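PDB 2XQ0: leukotriene A-4 hydrolase from Saccharomyces cerevisiae, which is a zinc-dependent aminopeptidase of the M1 family that preferentially cleaves di- and tripeptides and has low epoxide hydrolase activity. Local coordinates for residues Ala471-Val482 against Leu513-Ser524. Sequence-based numbering, arbitrary orientation.
Sequences ADNVYQLADKWV and LFLETLTQNGHS
The imidazole of His523 lies over one face of the Tyr475 ring in a face-to-face stack, with centroids 3.8 Å apart and planes inclined by only 14°; Thr517 OG1 meets the same phenol at its edge, 3.6 Å from Tyr475 CE1. The histidine is poorly ordered, so its ring position is less certain. With an alanine in place of Tyr475, the imidazole would probably lose its stacking partner and be freer to turn. Phe514 lies between Leu477 CD2 on one face and Leu518 CD1, from its own helix, on the other, while Ala478 N and Trp481 CD1 stand at its edge. Its CG is anti to the backbone N (chi1 174°), which sends the ring as a knob into the hole formed by Val474, Leu477, Ala478 and Trp481. Trp481, 3.7 Å from Phe514 CZ through CD1, gives its own NE1 to Tyr547. Ala478 CB meets Thr517 CG2 at 3.4 Å, tight for two carbons. Beyond the helix end, His523 N donates a fairly straight bond to Asp479 OD1 (2.8 Å), approaching almost end-on. Gly522 N bonds to Thr517 O and Asn521 N, weakly, to Leu518 O; with the positive phi of Asn521 these make a Schellman motif. The axes of 471-482 and 513-519 come within 9.0 Å and cross at -39°, a helix pair with a single knob-into-hole, Phe514, in the C-terminal, helical part of this M1 enzyme, away from the zinc site.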
loop_
_atom_site.group_PDB
_atom_site.type_symbol
_atom_site.label_atom_id
_atom_site.label_comp_id
_atom_site.label_asym_id
_atom_site.label_seq_id
_atom_site.Cartn_x
_atom_site.Cartn_y
_atom_site.Cartn_z
ATOM N N ALA A 471 9.435 1.446 -23.742
ATOM C CA ALA A 471 8.298 2.355 -23.896
ATOM C C ALA A 471 8.235 2.973 -25.291
ATOM O O ALA A 471 7.192 3.487 -25.709
ATOM C CB ALA A 471 8.341 3.459 -22.852
ATOM N N ASP A 472 9.353 2.925 -26.007
ATOM C CA ASP A 472 9.461 3.587 -27.301
ATOM C C ASP A 472 8.498 3.028 -28.348
ATOM O O ASP A 472 7.840 3.773 -29.060
ATOM C CB ASP A 472 10.901 3.499 -27.810
ATOM C CG ASP A 472 11.854 4.362 -27.010
ATOM O OD1 ASP A 472 11.404 5.398 -26.470
ATOM O OD2 ASP A 472 13.054 4.010 -26.932
ATOM N N ASN A 473 8.461 1.711 -28.455
ATOM C CA ASN A 473 7.490 1.013 -29.294
ATOM C C ASN A 473 6.049 1.422 -28.950
ATOM O O ASN A 473 5.216 1.657 -29.836
ATOM C CB ASN A 473 7.669 -0.480 -29.063
ATOM C CG ASN A 473 8.120 -0.790 -27.628
ATOM O OD1 ASN A 473 7.335 -0.678 -26.680
ATOM N ND2 ASN A 473 9.393 -1.155 -27.467
ATOM N N VAL A 474 5.773 1.536 -27.655
ATOM C CA VAL A 474 4.446 1.908 -27.179
ATOM C C VAL A 474 4.099 3.314 -27.595
ATOM O O VAL A 474 3.043 3.564 -28.176
ATOM C CB VAL A 474 4.380 1.818 -25.650
ATOM C CG1 VAL A 474 3.061 2.365 -25.138
ATOM C CG2 VAL A 474 4.585 0.366 -25.214
ATOM N N TYR A 475 5.002 4.242 -27.304
ATOM C CA TYR A 475 4.814 5.629 -27.699
ATOM C C TYR A 475 4.641 5.773 -29.212
ATOM O O TYR A 475 3.766 6.504 -29.675
ATOM C CB TYR A 475 5.990 6.478 -27.208
ATOM C CG TYR A 475 6.021 6.654 -25.702
ATOM C CD1 TYR A 475 4.856 6.867 -24.988
ATOM C CD2 TYR A 475 7.220 6.617 -25.000
ATOM C CE1 TYR A 475 4.881 7.034 -23.607
ATOM C CE2 TYR A 475 7.254 6.784 -23.621
ATOM C CZ TYR A 475 6.086 6.992 -22.932
ATOM O OH TYR A 475 6.120 7.162 -21.559
ATOM N N GLN A 476 5.472 5.091 -29.989
ATOM C CA GLN A 476 5.322 5.144 -31.442
ATOM C C GLN A 476 3.929 4.738 -31.926
ATOM O O GLN A 476 3.344 5.421 -32.756
ATOM C CB GLN A 476 6.386 4.311 -32.143
ATOM C CG GLN A 476 7.778 4.876 -31.977
ATOM C CD GLN A 476 8.831 3.987 -32.593
ATOM O OE1 GLN A 476 8.570 3.286 -33.573
ATOM N NE2 GLN A 476 10.034 4.010 -32.025
ATOM N N LEU A 477 3.406 3.633 -31.411
ATOM C CA LEU A 477 2.100 3.157 -31.841
ATOM C C LEU A 477 0.999 4.133 -31.469
ATOM O O LEU A 477 0.151 4.451 -32.303
ATOM C CB LEU A 477 1.786 1.779 -31.259
ATOM C CG LEU A 477 0.510 1.117 -31.787
ATOM C CD1 LEU A 477 0.636 0.858 -33.294
ATOM C CD2 LEU A 477 0.237 -0.177 -31.041
ATOM N N ALA A 478 0.981 4.595 -30.217
ATOM C CA ALA A 478 -0.049 5.546 -29.805
ATOM C C ALA A 478 -0.026 6.776 -30.708
ATOM O O ALA A 478 -1.069 7.238 -31.171
ATOM C CB ALA A 478 0.108 5.941 -28.331
ATOM N N ASP A 479 1.167 7.299 -30.969
ATOM C CA ASP A 479 1.310 8.393 -31.926
ATOM C C ASP A 479 0.698 8.022 -33.288
ATOM O O ASP A 479 -0.094 8.775 -33.857
ATOM C CB ASP A 479 2.784 8.783 -32.070
ATOM C CG ASP A 479 3.384 9.304 -30.769
ATOM O OD1 ASP A 479 2.610 9.613 -29.839
ATOM O OD2 ASP A 479 4.629 9.412 -30.673
ATOM N N LYS A 480 1.052 6.845 -33.793
ATOM C CA LYS A 480 0.560 6.369 -35.087
ATOM C C LYS A 480 -0.969 6.278 -35.128
ATOM O O LYS A 480 -1.596 6.674 -36.115
ATOM C CB LYS A 480 1.176 5.010 -35.423
ATOM C CG LYS A 480 0.872 4.509 -36.832
ATOM C CD LYS A 480 1.359 3.062 -37.026
ATOM C CE LYS A 480 0.958 2.507 -38.395
ATOM N NZ LYS A 480 1.266 1.050 -38.558
ATOM N N TRP A 481 -1.564 5.750 -34.061
ATOM C CA TRP A 481 -3.019 5.693 -33.941
ATOM C C TRP A 481 -3.628 7.079 -33.936
ATOM O O TRP A 481 -4.642 7.309 -34.590
ATOM C CB TRP A 481 -3.463 4.918 -32.691
ATOM C CG TRP A 481 -3.711 3.481 -32.995
ATOM C CD1 TRP A 481 -2.855 2.433 -32.793
ATOM C CD2 TRP A 481 -4.875 2.937 -33.621
ATOM N NE1 TRP A 481 -3.434 1.259 -33.227
ATOM C CE2 TRP A 481 -4.673 1.546 -33.744
ATOM C CE3 TRP A 481 -6.072 3.491 -34.091
ATOM C CZ2 TRP A 481 -5.629 0.705 -34.309
ATOM C CZ3 TRP A 481 -7.014 2.659 -34.639
ATOM C CH2 TRP A 481 -6.789 1.280 -34.750
ATOM N N VAL A 482 -3.027 8.001 -33.188
ATOM C CA VAL A 482 -3.568 9.357 -33.129
ATOM C C VAL A 482 -3.584 9.990 -34.513
ATOM O O VAL A 482 -4.537 10.679 -34.886
ATOM C CB VAL A 482 -2.790 10.250 -32.135
ATOM C CG1 VAL A 482 -3.266 11.687 -32.240
ATOM C CG2 VAL A 482 -2.989 9.749 -30.709
ATOM N N LEU A 513 0.314 1.139 -20.541
ATOM C CA LEU A 513 0.940 2.380 -20.994
ATOM C C LEU A 513 0.403 2.818 -22.357
ATOM O O LEU A 513 0.125 3.997 -22.575
ATOM C CB LEU A 513 2.466 2.250 -21.056
ATOM C CG LEU A 513 3.200 3.521 -21.544
ATOM C CD1 LEU A 513 3.003 4.695 -20.595
ATOM C CD2 LEU A 513 4.664 3.257 -21.722
ATOM N N PHE A 514 0.269 1.875 -23.286
ATOM C CA PHE A 514 -0.328 2.184 -24.595
ATOM C C PHE A 514 -1.712 2.834 -24.494
ATOM O O PHE A 514 -1.931 3.924 -25.036
ATOM C CB PHE A 514 -0.397 0.924 -25.459
ATOM C CG PHE A 514 -1.114 1.124 -26.764
ATOM C CD1 PHE A 514 -0.615 2.001 -27.721
ATOM C CD2 PHE A 514 -2.279 0.426 -27.046
ATOM C CE1 PHE A 514 -1.265 2.184 -28.928
ATOM C CE2 PHE A 514 -2.939 0.605 -28.251
ATOM C CZ PHE A 514 -2.430 1.486 -29.195
ATOM N N LEU A 515 -2.639 2.160 -23.811
ATOM C CA LEU A 515 -4.015 2.648 -23.638
ATOM C C LEU A 515 -4.031 3.967 -22.886
ATOM O O LEU A 515 -4.851 4.839 -23.164
ATOM C CB LEU A 515 -4.884 1.623 -22.897
ATOM C CG LEU A 515 -5.178 0.308 -23.637
ATOM C CD1 LEU A 515 -5.663 -0.762 -22.678
ATOM C CD2 LEU A 515 -6.180 0.533 -24.759
ATOM N N GLU A 516 -3.125 4.104 -21.925
ATOM C CA GLU A 516 -2.941 5.375 -21.230
ATOM C C GLU A 516 -2.553 6.474 -22.230
ATOM O O GLU A 516 -3.275 7.474 -22.368
ATOM C CB GLU A 516 -1.910 5.228 -20.096
ATOM C CG GLU A 516 -1.530 6.508 -19.371
ATOM C CD GLU A 516 -2.683 7.125 -18.590
ATOM O OE1 GLU A 516 -3.859 6.825 -18.899
ATOM O OE2 GLU A 516 -2.413 7.918 -17.658
ATOM N N THR A 517 -1.441 6.271 -22.944
ATOM C CA THR A 517 -0.942 7.236 -23.936
ATOM C C THR A 517 -2.020 7.664 -24.944
ATOM O O THR A 517 -2.090 8.825 -25.328
ATOM C CB THR A 517 0.317 6.692 -24.676
ATOM O OG1 THR A 517 1.311 6.294 -23.719
ATOM C CG2 THR A 517 0.911 7.745 -25.617
ATOM N N LEU A 518 -2.875 6.733 -25.354
ATOM C CA LEU A 518 -3.971 7.049 -26.267
ATOM C C LEU A 518 -4.968 8.058 -25.700
ATOM O O LEU A 518 -5.441 8.941 -26.420
ATOM C CB LEU A 518 -4.727 5.784 -26.667
ATOM C CG LEU A 518 -4.006 4.845 -27.624
ATOM C CD1 LEU A 518 -4.818 3.572 -27.789
ATOM C CD2 LEU A 518 -3.761 5.528 -28.970
ATOM N N THR A 519 -5.325 7.911 -24.426
ATOM C CA THR A 519 -6.230 8.872 -23.795
ATOM C C THR A 519 -5.509 10.202 -23.548
ATOM O O THR A 519 -6.140 11.255 -23.456
ATOM C CB THR A 519 -6.838 8.334 -22.480
ATOM O OG1 THR A 519 -5.813 8.218 -21.487
ATOM C CG2 THR A 519 -7.499 6.967 -22.708
ATOM N N GLN A 520 -4.183 10.143 -23.451
ATOM C CA GLN A 520 -3.348 11.338 -23.490
ATOM C C GLN A 520 -3.227 11.813 -24.939
ATOM O O GLN A 520 -2.512 12.774 -25.240
ATOM C CB GLN A 520 -1.959 11.026 -22.941
ATOM C CG GLN A 520 -1.955 10.526 -21.513
ATOM C CD GLN A 520 -1.879 11.658 -20.518
ATOM O OE1 GLN A 520 -1.290 12.700 -20.798
ATOM N NE2 GLN A 520 -2.471 11.459 -19.343
ATOM N N ASN A 521 -3.931 11.121 -25.831
ATOM C CA ASN A 521 -3.875 11.384 -27.269
ATOM C C ASN A 521 -2.461 11.504 -27.832
ATOM O O ASN A 521 -2.159 12.436 -28.573
ATOM C CB ASN A 521 -4.712 12.612 -27.631
ATOM C CG ASN A 521 -6.197 12.377 -27.437
ATOM O OD1 ASN A 521 -6.706 11.293 -27.714
ATOM N ND2 ASN A 521 -6.897 13.392 -26.951
ATOM N N GLY A 522 -1.599 10.553 -27.481
ATOM C CA GLY A 522 -0.252 10.512 -28.028
ATOM C C GLY A 522 0.814 11.081 -27.108
ATOM O O GLY A 522 0.510 11.820 -26.175
ATOM N N HIS A 523 2.067 10.733 -27.385
ATOM C CA HIS A 523 3.207 11.185 -26.596
ATOM C C HIS A 523 4.113 12.130 -27.390
ATOM O O HIS A 523 5.336 12.087 -27.260
ATOM C CB HIS A 523 4.014 9.979 -26.112
ATOM C CG HIS A 523 5.093 10.322 -25.133
ATOM N ND1 HIS A 523 6.421 10.410 -25.489
ATOM C CD2 HIS A 523 5.040 10.592 -23.806
ATOM C CE1 HIS A 523 7.139 10.720 -24.424
ATOM N NE2 HIS A 523 6.325 10.837 -23.390
ATOM N N SER A 524 3.507 12.973 -28.219
ATOM C CA SER A 524 4.241 13.996 -28.963
ATOM C C SER A 524 3.254 15.032 -29.482
ATOM O O SER A 524 2.179 14.684 -29.966
ATOM C CB SER A 524 5.014 13.383 -30.131
ATOM O OG SER A 524 4.233 13.395 -31.313
#